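Local coordinates for protein L-iditol 2-dehydrogenase (Clostridium scindens, PDB 4OH1) that probably oxidises L-iditol and related polyols with NAD+ as a zinc-dependent member of the alcohol dehydrogenase family, at residues 156-167 / 298-309; 17-25 / 327-338. All coordinates share one frame; numbering follows the deposited sequence.

Interaction 1 of 2, residues 156-167 / 298-309. With ZN (zinc ion), chain B.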
loop_
_atom_site.group_PDB
_atom_site.type_symbol
_atom_site.label_atom_id
_atom_site.label_comp_id
_atom_site.label_asym_id
_atom_site.label_seq_id
_atom_site.Cartn_x
_atom_site.Cartn_y
_atom_site.Cartn_z
ATOM N N VAL A 156 -18.834 -0.161 -19.628
ATOM C CA VAL A 156 -17.561 0.296 -19.088
ATOM C C VAL A 156 -17.667 1.135 -17.847
ATOM O O VAL A 156 -16.832 0.966 -16.891
ATOM C CB VAL A 156 -16.676 1.000 -20.130
ATOM C CG1 VAL A 156 -15.536 1.745 -19.490
ATOM C CG2 VAL A 156 -16.086 -0.020 -21.099
ATOM N N GLU A 157 -18.639 2.032 -17.785
ATOM C CA GLU A 157 -18.679 2.968 -16.652
ATOM C C GLU A 157 -19.118 2.236 -15.384
ATOM O O GLU A 157 -18.522 2.416 -14.333
ATOM C CB GLU A 157 -19.554 4.201 -16.905
ATOM C CG GLU A 157 -19.571 5.247 -15.722
ATOM C CD GLU A 157 -20.541 4.882 -14.618
ATOM O OE1 GLU A 157 -21.476 4.105 -14.910
ATOM O OE2 GLU A 157 -20.357 5.292 -13.442
ATOM N N PRO A 158 -20.167 1.438 -15.452
ATOM C CA PRO A 158 -20.475 0.758 -14.201
ATOM C C PRO A 158 -19.376 -0.225 -13.748
ATOM O O PRO A 158 -19.166 -0.363 -12.546
ATOM C CB PRO A 158 -21.788 0.055 -14.473
ATOM C CG PRO A 158 -21.970 0.072 -15.891
ATOM C CD PRO A 158 -21.229 1.268 -16.419
ATOM N N LEU A 159 -18.661 -0.845 -14.685
ATOM C CA LEU A 159 -17.479 -1.659 -14.328
ATOM C C LEU A 159 -16.443 -0.841 -13.590
ATOM O O LEU A 159 -15.840 -1.356 -12.647
ATOM C CB LEU A 159 -16.883 -2.364 -15.516
ATOM C CG LEU A 159 -15.880 -3.480 -15.245
ATOM C CD1 LEU A 159 -16.570 -4.692 -14.490
ATOM C CD2 LEU A 159 -15.346 -3.954 -16.537
ATOM N N THR A 160 -16.237 0.432 -13.949
ATOM C CA THR A 160 -15.338 1.241 -13.144
ATOM C C THR A 160 -15.767 1.398 -11.682
ATOM O O THR A 160 -14.930 1.556 -10.800
ATOM C CB THR A 160 -15.129 2.670 -13.682
ATOM O OG1 THR A 160 -16.357 3.426 -13.581
ATOM C CG2 THR A 160 -14.625 2.669 -15.145
ATOM N N VAL A 161 -17.069 1.520 -11.440
ATOM C CA VAL A 161 -17.578 1.592 -10.107
ATOM C C VAL A 161 -17.358 0.270 -9.358
ATOM O O VAL A 161 -16.959 0.225 -8.219
ATOM C CB VAL A 161 -19.085 1.924 -10.123
ATOM C CG1 VAL A 161 -19.634 1.855 -8.712
ATOM C CG2 VAL A 161 -19.321 3.330 -10.660
ATOM N N ALA A 162 -17.616 -0.826 -10.035
ATOM C CA ALA A 162 -17.382 -2.099 -9.466
ATOM C C ALA A 162 -15.897 -2.339 -9.198
ATOM O O ALA A 162 -15.550 -2.860 -8.112
ATOM C CB ALA A 162 -17.955 -3.153 -10.366
ATOM N N LEU A 163 -15.026 -1.947 -10.135
ATOM C CA LEU A 163 -13.599 -2.084 -9.933
ATOM C C LEU A 163 -13.123 -1.270 -8.755
ATOM O O LEU A 163 -12.310 -1.760 -7.979
ATOM C CB LEU A 163 -12.787 -1.669 -11.176
ATOM C CG LEU A 163 -12.776 -2.686 -12.296
ATOM C CD1 LEU A 163 -12.464 -2.019 -13.599
ATOM C CD2 LEU A 163 -11.751 -3.738 -12.067
ATOM N N SER A 164 -13.595 -0.042 -8.604
ATOM C CA SER A 164 -13.160 0.780 -7.476
ATOM C C SER A 164 -13.576 0.246 -6.117
ATOM O O SER A 164 -12.852 0.386 -5.159
ATOM C CB SER A 164 -13.750 2.186 -7.545
ATOM O OG SER A 164 -13.409 2.722 -8.790
ATOM N N SER A 165 -14.787 -0.254 -6.052
ATOM C CA SER A 165 -15.334 -0.829 -4.864
ATOM C C SER A 165 -14.578 -2.114 -4.521
ATOM O O SER A 165 -14.188 -2.307 -3.380
ATOM C CB SER A 165 -16.842 -1.119 -5.085
ATOM O OG SER A 165 -17.511 0.139 -5.272
ATOM N N ALA A 166 -14.294 -2.950 -5.499
ATOM C CA ALA A 166 -13.534 -4.167 -5.232
ATOM C C ALA A 166 -12.163 -3.849 -4.716
ATOM O O ALA A 166 -11.696 -4.472 -3.773
ATOM C CB ALA A 166 -13.434 -5.070 -6.437
ATOM N N GLU A 167 -11.539 -2.840 -5.282
ATOM C CA GLU A 167 -10.223 -2.475 -4.857
ATOM C C GLU A 167 -10.252 -1.884 -3.502
ATOM O O GLU A 167 -9.360 -2.103 -2.709
ATOM C CB GLU A 167 -9.626 -1.472 -5.838
ATOM C CG GLU A 167 -9.245 -2.149 -7.121
ATOM C CD GLU A 167 -8.818 -1.217 -8.256
ATOM O OE1 GLU A 167 -9.019 0.020 -8.162
ATOM O OE2 GLU A 167 -8.288 -1.758 -9.272
HETATM N N MSE A 298 -17.165 5.196 -1.045
HETATM C CA MSE A 298 -16.715 5.115 -2.441
HETATM C C MSE A 298 -17.535 6.127 -3.295
HETATM O O MSE A 298 -18.757 5.952 -3.478
HETATM C CB MSE A 298 -16.913 3.676 -2.951
HETATM C CG MSE A 298 -15.777 3.138 -3.861
HETATM SE SE MSE A 298 -15.662 4.223 -5.451
HETATM C CE MSE A 298 -17.311 3.516 -6.309
ATOM N N ILE A 299 -16.878 7.186 -3.787
ATOM C CA ILE A 299 -17.518 8.067 -4.802
ATOM C C ILE A 299 -16.812 8.137 -6.181
ATOM O O ILE A 299 -15.676 8.626 -6.328
ATOM C CB ILE A 299 -17.813 9.530 -4.309
ATOM C CG1 ILE A 299 -18.711 10.251 -5.383
ATOM C CG2 ILE A 299 -16.487 10.266 -3.920
ATOM C CD1 ILE A 299 -19.799 11.239 -4.910
ATOM N N GLN A 300 -17.548 7.627 -7.170
ATOM C CA GLN A 300 -17.259 7.715 -8.620
ATOM C C GLN A 300 -16.158 6.793 -9.095
ATOM O O GLN A 300 -16.333 6.164 -10.133
ATOM C CB GLN A 300 -16.961 9.146 -9.102
ATOM C CG GLN A 300 -18.162 10.058 -9.162
ATOM C CD GLN A 300 -17.845 11.413 -9.801
ATOM O OE1 GLN A 300 -16.854 11.570 -10.537
ATOM N NE2 GLN A 300 -18.679 12.397 -9.505
ATOM N N GLY A 301 -15.053 6.705 -8.358
ATOM C CA GLY A 301 -13.840 6.075 -8.891
ATOM C C GLY A 301 -13.005 7.149 -9.639
ATOM O O GLY A 301 -13.538 8.212 -10.053
ATOM N N ALA A 302 -11.709 6.894 -9.795
ATOM C CA ALA A 302 -10.778 7.797 -10.455
ATOM C C ALA A 302 -9.790 7.006 -11.259
ATOM O O ALA A 302 -9.243 6.033 -10.730
ATOM C CB ALA A 302 -9.975 8.571 -9.427
ATOM N N TRP A 303 -9.498 7.453 -12.486
ATOM C CA TRP A 303 -8.521 6.789 -13.326
ATOM C C TRP A 303 -8.829 5.334 -13.642
ATOM O O TRP A 303 -7.923 4.572 -13.820
ATOM C CB TRP A 303 -7.147 6.834 -12.666
ATOM C CG TRP A 303 -6.789 8.219 -12.160
ATOM C CD1 TRP A 303 -6.430 8.535 -10.891
ATOM C CD2 TRP A 303 -6.734 9.459 -12.912
ATOM N NE1 TRP A 303 -6.170 9.886 -10.796
ATOM C CE2 TRP A 303 -6.328 10.467 -12.025
ATOM C CE3 TRP A 303 -6.982 9.807 -14.244
ATOM C CZ2 TRP A 303 -6.190 11.800 -12.416
ATOM C CZ3 TRP A 303 -6.865 11.149 -14.624
ATOM C CH2 TRP A 303 -6.466 12.110 -13.716
ATOM N N GLN A 304 -10.093 4.956 -13.716
ATOM C CA GLN A 304 -10.433 3.570 -13.909
ATOM C C GLN A 304 -10.802 3.186 -15.326
ATOM O O GLN A 304 -10.992 1.983 -15.621
ATOM C CB GLN A 304 -11.601 3.185 -12.995
ATOM C CG GLN A 304 -11.350 3.349 -11.513
ATOM C CD GLN A 304 -10.459 2.255 -10.930
ATOM O OE1 GLN A 304 -9.697 1.623 -11.613
ATOM N NE2 GLN A 304 -10.537 2.082 -9.682
ATOM N N PHE A 305 -10.959 4.163 -16.193
ATOM C CA PHE A 305 -11.531 3.874 -17.520
ATOM C C PHE A 305 -10.664 2.960 -18.394
ATOM O O PHE A 305 -11.149 1.963 -18.929
ATOM C CB PHE A 305 -11.970 5.184 -18.199
ATOM C CG PHE A 305 -13.460 5.532 -17.940
ATOM C CD1 PHE A 305 -13.884 6.091 -16.724
ATOM C CD2 PHE A 305 -14.416 5.275 -18.891
ATOM C CE1 PHE A 305 -15.239 6.371 -16.493
ATOM C CE2 PHE A 305 -15.768 5.554 -18.651
ATOM C CZ PHE A 305 -16.163 6.096 -17.457
ATOM N N PRO A 306 -9.360 3.234 -18.503
ATOM C CA PRO A 306 -8.514 2.358 -19.329
ATOM C C PRO A 306 -8.515 0.911 -18.802
ATOM O O PRO A 306 -8.722 -0.052 -19.590
ATOM C CB PRO A 306 -7.136 3.035 -19.259
ATOM C CG PRO A 306 -7.497 4.488 -19.028
ATOM C CD PRO A 306 -8.621 4.432 -18.065
ATOM N N LYS A 307 -8.394 0.791 -17.480
ATOM C CA LYS A 307 -8.475 -0.506 -16.761
ATOM C C LYS A 307 -9.747 -1.279 -17.064
ATOM O O LYS A 307 -9.778 -2.473 -17.459
ATOM C CB LYS A 307 -8.305 -0.232 -15.266
ATOM C CG LYS A 307 -8.266 -1.482 -14.407
ATOM C CD LYS A 307 -8.385 -1.191 -12.967
ATOM C CE LYS A 307 -7.213 -0.414 -12.448
ATOM N NZ LYS A 307 -7.570 0.138 -11.152
ATOM N N SER A 308 -10.826 -0.581 -16.922
ATOM C CA SER A 308 -12.115 -1.166 -17.190
ATOM C C SER A 308 -12.256 -1.628 -18.612
ATOM O O SER A 308 -12.789 -2.725 -18.918
ATOM C CB SER A 308 -13.180 -0.127 -16.841
ATOM O OG SER A 308 -14.461 -0.627 -17.122
ATOM N N ILE A 309 -11.783 -0.798 -19.526
ATOM C CA ILE A 309 -11.786 -1.182 -20.929
ATOM C C ILE A 309 -10.959 -2.426 -21.141
ATOM O O ILE A 309 -11.394 -3.338 -21.858
ATOM C CB ILE A 309 -11.290 -0.019 -21.769
ATOM C CG1 ILE A 309 -12.356 1.082 -21.775
ATOM C CG2 ILE A 309 -10.974 -0.468 -23.139
ATOM C CD1 ILE A 309 -11.901 2.403 -22.332
HETATM ZN ZN ZN B . -23.360 4.000 -13.993
HETATM O O HOH W 1 -18.708 6.832 -11.985
HETATM O O HOH W 2 -22.484 5.325 -12.210
HETATM O O HOH W 3 -22.946 2.501 -12.176
#

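Interaction 2 of 2, residues 17-25 / 327-338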
loop_
_atom_site.group_PDB
_atom_site.type_symbol
_atom_site.label_atom_id
_atom_site.label_comp_id
_atom_site.label_asym_id
_atom_site.label_seq_id
_atom_site.Cartn_x
_atom_site.Cartn_y
_atom_site.Cartn_z
ATOM N N THR A 17 -47.296 9.491 -7.390
ATOM C CA THR A 17 -46.967 9.169 -8.790
ATOM C C THR A 17 -45.463 8.923 -8.941
ATOM O O THR A 17 -44.635 9.494 -8.221
ATOM C CB THR A 17 -47.411 10.273 -9.776
ATOM O OG1 THR A 17 -47.077 11.561 -9.243
ATOM C CG2 THR A 17 -48.904 10.200 -10.023
HETATM N N MSE A 18 -45.122 8.052 -9.880
HETATM C CA MSE A 18 -43.725 7.768 -10.216
HETATM C C MSE A 18 -43.176 8.753 -11.257
HETATM O O MSE A 18 -43.924 9.487 -11.910
HETATM C CB MSE A 18 -43.589 6.331 -10.738
HETATM C CG MSE A 18 -44.012 5.280 -9.737
HETATM SE SE MSE A 18 -42.937 5.376 -8.105
HETATM C CE MSE A 18 -44.315 4.763 -6.814
ATOM N N GLY A 19 -41.851 8.748 -11.410
ATOM C CA GLY A 19 -41.181 9.584 -12.412
ATOM C C GLY A 19 -41.443 9.106 -13.830
ATOM O O GLY A 19 -41.762 7.938 -14.033
ATOM N N THR A 20 -41.286 10.003 -14.802
ATOM C CA THR A 20 -41.474 9.670 -16.226
ATOM C C THR A 20 -40.275 9.985 -17.166
ATOM O O THR A 20 -39.433 10.854 -16.897
ATOM C CB THR A 20 -42.693 10.419 -16.755
ATOM O OG1 THR A 20 -42.492 11.823 -16.548
ATOM C CG2 THR A 20 -43.917 9.976 -15.995
ATOM N N VAL A 21 -40.186 9.240 -18.263
ATOM C CA VAL A 21 -39.133 9.440 -19.259
ATOM C C VAL A 21 -39.781 9.570 -20.608
ATOM O O VAL A 21 -40.585 8.712 -21.002
ATOM C CB VAL A 21 -38.164 8.264 -19.296
ATOM C CG1 VAL A 21 -37.234 8.404 -20.459
ATOM C CG2 VAL A 21 -37.325 8.240 -18.003
ATOM N N ASP A 22 -39.413 10.610 -21.332
ATOM C CA ASP A 22 -40.077 10.818 -22.604
ATOM C C ASP A 22 -39.125 11.260 -23.651
ATOM O O ASP A 22 -38.196 11.971 -23.366
ATOM C CB ASP A 22 -41.165 11.859 -22.463
ATOM C CG ASP A 22 -42.269 11.415 -21.570
ATOM O OD1 ASP A 22 -42.945 10.455 -21.961
ATOM O OD2 ASP A 22 -42.528 12.117 -20.563
HETATM N N MSE A 23 -39.376 10.840 -24.873
HETATM C CA MSE A 23 -38.550 11.291 -25.976
HETATM C C MSE A 23 -38.974 12.673 -26.430
HETATM O O MSE A 23 -40.162 12.923 -26.575
HETATM C CB MSE A 23 -38.678 10.351 -27.150
HETATM C CG MSE A 23 -37.726 10.705 -28.241
HETATM SE SE MSE A 23 -38.063 9.526 -29.757
HETATM C CE MSE A 23 -37.146 7.885 -29.223
HETATM N N MSE A 24 -38.020 13.557 -26.665
HETATM C CA MSE A 24 -38.287 14.895 -27.239
HETATM C C MSE A 24 -37.374 15.089 -28.418
HETATM O O MSE A 24 -36.485 14.260 -28.672
HETATM C CB MSE A 24 -38.079 16.023 -26.215
HETATM C CG MSE A 24 -38.881 15.840 -24.970
HETATM SE SE MSE A 24 -38.554 17.024 -23.394
HETATM C CE MSE A 24 -39.655 18.592 -23.882
ATOM N N GLU A 25 -37.597 16.148 -29.187
ATOM C CA GLU A 25 -36.632 16.477 -30.224
ATOM C C GLU A 25 -35.568 17.406 -29.642
ATOM O O GLU A 25 -35.827 18.210 -28.756
ATOM C CB GLU A 25 -37.244 17.034 -31.517
ATOM C CG GLU A 25 -36.175 16.944 -32.681
ATOM C CD GLU A 25 -36.514 15.951 -33.823
ATOM O OE1 GLU A 25 -37.185 16.430 -34.782
ATOM O OE2 GLU A 25 -36.085 14.741 -33.775
ATOM N N LEU A 327 -34.014 2.162 -29.197
ATOM C CA LEU A 327 -34.455 3.468 -28.751
ATOM C C LEU A 327 -35.921 3.675 -29.088
ATOM O O LEU A 327 -36.671 4.224 -28.317
ATOM C CB LEU A 327 -33.591 4.553 -29.345
ATOM C CG LEU A 327 -33.971 5.980 -28.992
ATOM C CD1 LEU A 327 -34.171 6.148 -27.472
ATOM C CD2 LEU A 327 -32.899 6.978 -29.497
ATOM N N THR A 328 -36.347 3.195 -30.241
ATOM C CA THR A 328 -37.744 3.342 -30.623
ATOM C C THR A 328 -38.645 2.782 -29.544
ATOM O O THR A 328 -39.703 3.343 -29.263
ATOM C CB THR A 328 -38.016 2.604 -31.949
ATOM O OG1 THR A 328 -37.148 3.131 -32.945
ATOM C CG2 THR A 328 -39.422 2.800 -32.408
ATOM N N ASN A 329 -38.244 1.663 -28.952
ATOM C CA ASN A 329 -39.065 1.004 -27.923
ATOM C C ASN A 329 -38.641 1.339 -26.517
ATOM O O ASN A 329 -38.779 0.498 -25.637
ATOM C CB ASN A 329 -38.993 -0.506 -28.103
ATOM C CG ASN A 329 -39.630 -0.939 -29.380
ATOM O OD1 ASN A 329 -40.439 -0.222 -29.912
ATOM N ND2 ASN A 329 -39.258 -2.089 -29.902
ATOM N N TYR A 330 -38.127 2.549 -26.315
ATOM C CA TYR A 330 -37.629 2.945 -25.024
ATOM C C TYR A 330 -38.680 2.826 -23.942
ATOM O O TYR A 330 -38.348 2.621 -22.771
ATOM C CB TYR A 330 -37.109 4.393 -25.016
ATOM C CG TYR A 330 -38.173 5.478 -25.020
ATOM C CD1 TYR A 330 -38.753 5.896 -26.213
ATOM C CD2 TYR A 330 -38.574 6.093 -23.848
ATOM C CE1 TYR A 330 -39.733 6.878 -26.253
ATOM C CE2 TYR A 330 -39.533 7.095 -23.878
ATOM C CZ TYR A 330 -40.102 7.484 -25.104
ATOM O OH TYR A 330 -41.042 8.451 -25.143
ATOM N N LYS A 331 -39.935 2.997 -24.304
ATOM C CA LYS A 331 -40.954 2.926 -23.300
ATOM C C LYS A 331 -40.952 1.562 -22.633
ATOM O O LYS A 331 -41.069 1.504 -21.425
ATOM C CB LYS A 331 -42.331 3.364 -23.828
ATOM C CG LYS A 331 -42.467 4.900 -23.772
ATOM C CD LYS A 331 -43.897 5.344 -23.693
ATOM C CE LYS A 331 -44.488 5.989 -24.986
ATOM N NZ LYS A 331 -44.166 7.458 -25.033
ATOM N N GLN A 332 -40.777 0.481 -23.379
ATOM C CA GLN A 332 -40.717 -0.850 -22.756
ATOM C C GLN A 332 -39.472 -1.019 -21.904
ATOM O O GLN A 332 -39.503 -1.725 -20.907
ATOM C CB GLN A 332 -40.727 -1.961 -23.776
ATOM C CG GLN A 332 -42.087 -2.259 -24.333
ATOM C CD GLN A 332 -42.018 -2.621 -25.803
ATOM O OE1 GLN A 332 -41.838 -1.743 -26.664
ATOM N NE2 GLN A 332 -42.121 -3.920 -26.099
ATOM N N ALA A 333 -38.377 -0.385 -22.310
ATOM C CA ALA A 333 -37.156 -0.493 -21.564
ATOM C C ALA A 333 -37.325 0.079 -20.205
ATOM O O ALA A 333 -36.829 -0.470 -19.214
ATOM C CB ALA A 333 -36.007 0.207 -22.272
ATOM N N PHE A 334 -37.969 1.223 -20.137
ATOM C CA PHE A 334 -38.181 1.829 -18.839
ATOM C C PHE A 334 -39.256 1.054 -18.025
ATOM O O PHE A 334 -39.135 0.955 -16.805
ATOM C CB PHE A 334 -38.382 3.343 -18.979
ATOM C CG PHE A 334 -37.092 4.045 -19.196
ATOM C CD1 PHE A 334 -36.286 4.356 -18.125
ATOM C CD2 PHE A 334 -36.623 4.263 -20.449
ATOM C CE1 PHE A 334 -35.059 4.918 -18.293
ATOM C CE2 PHE A 334 -35.382 4.831 -20.650
ATOM C CZ PHE A 334 -34.592 5.158 -19.568
ATOM N N GLU A 335 -40.249 0.446 -18.672
ATOM C CA GLU A 335 -41.127 -0.466 -17.912
ATOM C C GLU A 335 -40.281 -1.588 -17.291
ATOM O O GLU A 335 -40.393 -1.870 -16.094
ATOM C CB GLU A 335 -42.213 -1.071 -18.773
ATOM C CG GLU A 335 -43.271 -0.108 -19.233
ATOM C CD GLU A 335 -44.233 -0.769 -20.268
ATOM O OE1 GLU A 335 -44.384 -2.020 -20.210
ATOM O OE2 GLU A 335 -44.814 -0.057 -21.143
ATOM N N ASP A 336 -39.406 -2.195 -18.094
ATOM C CA ASP A 336 -38.524 -3.254 -17.592
ATOM C C ASP A 336 -37.668 -2.761 -16.460
ATOM O O ASP A 336 -37.528 -3.428 -15.473
ATOM C CB ASP A 336 -37.666 -3.821 -18.698
ATOM C CG ASP A 336 -38.450 -4.652 -19.646
ATOM O OD1 ASP A 336 -39.629 -4.871 -19.358
ATOM O OD2 ASP A 336 -37.928 -5.073 -20.691
ATOM N N LEU A 337 -37.142 -1.562 -16.570
ATOM C CA LEU A 337 -36.378 -0.984 -15.496
ATOM C C LEU A 337 -37.196 -0.901 -14.213
ATOM O O LEU A 337 -36.736 -1.340 -13.150
ATOM C CB LEU A 337 -35.937 0.414 -15.864
ATOM C CG LEU A 337 -35.068 1.066 -14.794
ATOM C CD1 LEU A 337 -33.706 0.413 -14.804
ATOM C CD2 LEU A 337 -34.930 2.551 -15.013
ATOM N N TYR A 338 -38.391 -0.308 -14.309
ATOM C CA TYR A 338 -39.213 -0.066 -13.125
ATOM C C TYR A 338 -39.645 -1.390 -12.532
ATOM O O TYR A 338 -39.878 -1.439 -11.365
ATOM C CB TYR A 338 -40.458 0.821 -13.376
ATOM C CG TYR A 338 -40.200 2.199 -14.000
ATOM C CD1 TYR A 338 -39.114 2.990 -13.616
ATOM C CD2 TYR A 338 -41.057 2.697 -14.986
ATOM C CE1 TYR A 338 -38.895 4.224 -14.201
ATOM C CE2 TYR A 338 -40.839 3.905 -15.573
ATOM C CZ TYR A 338 -39.769 4.667 -15.180
ATOM O OH TYR A 338 -39.590 5.872 -15.796
HETATM O O HOH W 4 -42.888 7.709 -22.068
#

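Interaction 1 of 2, residues 156-167 / 298-309
Thr160 CG2 lies over one face of the Phe305 ring, 4.1 Å from its centroid, in a CH-pi contact displaced toward the rim. The ring also meets Val156 CG1 and Glu157 CG at oblique angles, and the ring of Phe142 packs against it. The amide of Gln304 is the second flat group. Its NE2 donates to Glu167 OE1 at 3.0 Å, nearly straight at 172° and in the amide plane, but it reaches OE1 from above the carboxylate plane. NE2 also donates to Ser164 OG over 3.1 Å, a more bent bond. The amide oxygen, OE1, accepts from Lys307 NZ in the carbonyl plane. The same NZ forms a salt bridge with Glu167 OE2, 2.8 Å away, on its syn lone pair. The Gln304 amide is thus held at both its oxygen and its nitrogen, which fixes its flip. The Lys307 chain turns at chi3 (-65°) to bring NZ there.

Ser308 is a knob among Val156, Leu159, Thr160 and Leu163. With OG anti to the backbone N (178°), its hydroxyl donates to Val156 O at 2.9 Å. That carbonyl also takes the helical bond from Thr160 N. At the other end, Met298, a selenomethionine, bends so that SE lies 3.5 Å from Ser164 CB and CE meets Val161 CG1.

Glu157 OE1 binds zinc at 2.1 Å. OE2 accepts from water 1, which also donates to Gln300 O and so joins the metal ligand to the 298-309 segment. Cys46 (as cysteinesulfonic acid), His74 and Glu75 supply the other protein ligands of this metal. The contact thus places the first turn of helix 156-168 at the zinc site of a zinc-containing alcohol dehydrogenase, with Glu157 as the metal ligand that this helix supplies.

Interaction 2 of 2, residues 17-25 / 327-338
Met23 N donates to Tyr330 OH at 2.9 Å, with an N-H...O angle of 156°. This is the direct hydrogen bond between strand 20-25 and helix 330-338. The phenol oxygen also receives a weak bond from Lys331 NZ. A water adds a second link: water 4 donates to Val21 O at 2.7 Å and accepts from Lys331 NZ. Asp22 OD1 and Lys331 NZ carry opposite charges but stand 4.5 Å apart, too far for a salt bridge. The other carboxylate oxygen of Asp22, OD2, is bonded to Thr8 on the neighbouring strand.

The Tyr330 ring stands up from the helix with CG between the backbone N and the carbonyl carbon (chi1 75°). This aims its hydroxyl at the strand backbone. Val21 O lies at the ring edge, in its plane, and Lys331 CG covers one face. Met23 CB packs on CE1 of the same ring. Met23 is a selenomethionine; its chain runs out extended and bends at chi3, which carries its CE to 3.7 Å from Leu327 CG, just before the helix.

Val21 is the apolar centre of the contact. Its CG2 lies over one face of the Phe334 ring, 4.2 Å from the centroid, in a CH-pi contact. CG1 lies over the same face, toward the opposite rim, 4.0 Å from CE2. CG2 also comes near Tyr338 OH, one turn further along. Tyr330, Phe334 and Tyr338 follow at i, i+4 and i+8, a single helix stripe turned to the strand. Leu53 of helix 48-54 borders Val21 and Tyr338 too.

Strand and helix run nearly antiparallel, at 164°. This is alpha/beta packing of a C-terminal helix on the edge strand of a three-stranded antiparallel sheet, in the alcohol dehydrogenase fold.

In the fold
After strand 2-9 comes strand 20-26, which pairs with it; its partner helix, 330-338, lies near the other end of the chain. Interaction 2 closes a loop of 301 residues by setting helix 330-338 against strand 20-26. Interaction 1 is nested inside that loop: helix 156-168 meets the segment 298-309 after 130 intervening residues, which include all six strands of the parallel sheet. The two contacts do not touch. Their centres lie 27 Å apart and their nearest atoms about 12 Å. Interaction 1 joins the helix leading into the Rossmann-type part to the segment that leaves its last strand, 294-297. Interaction 2 ties the N-terminal antiparallel sheet to the chain's C-terminal region.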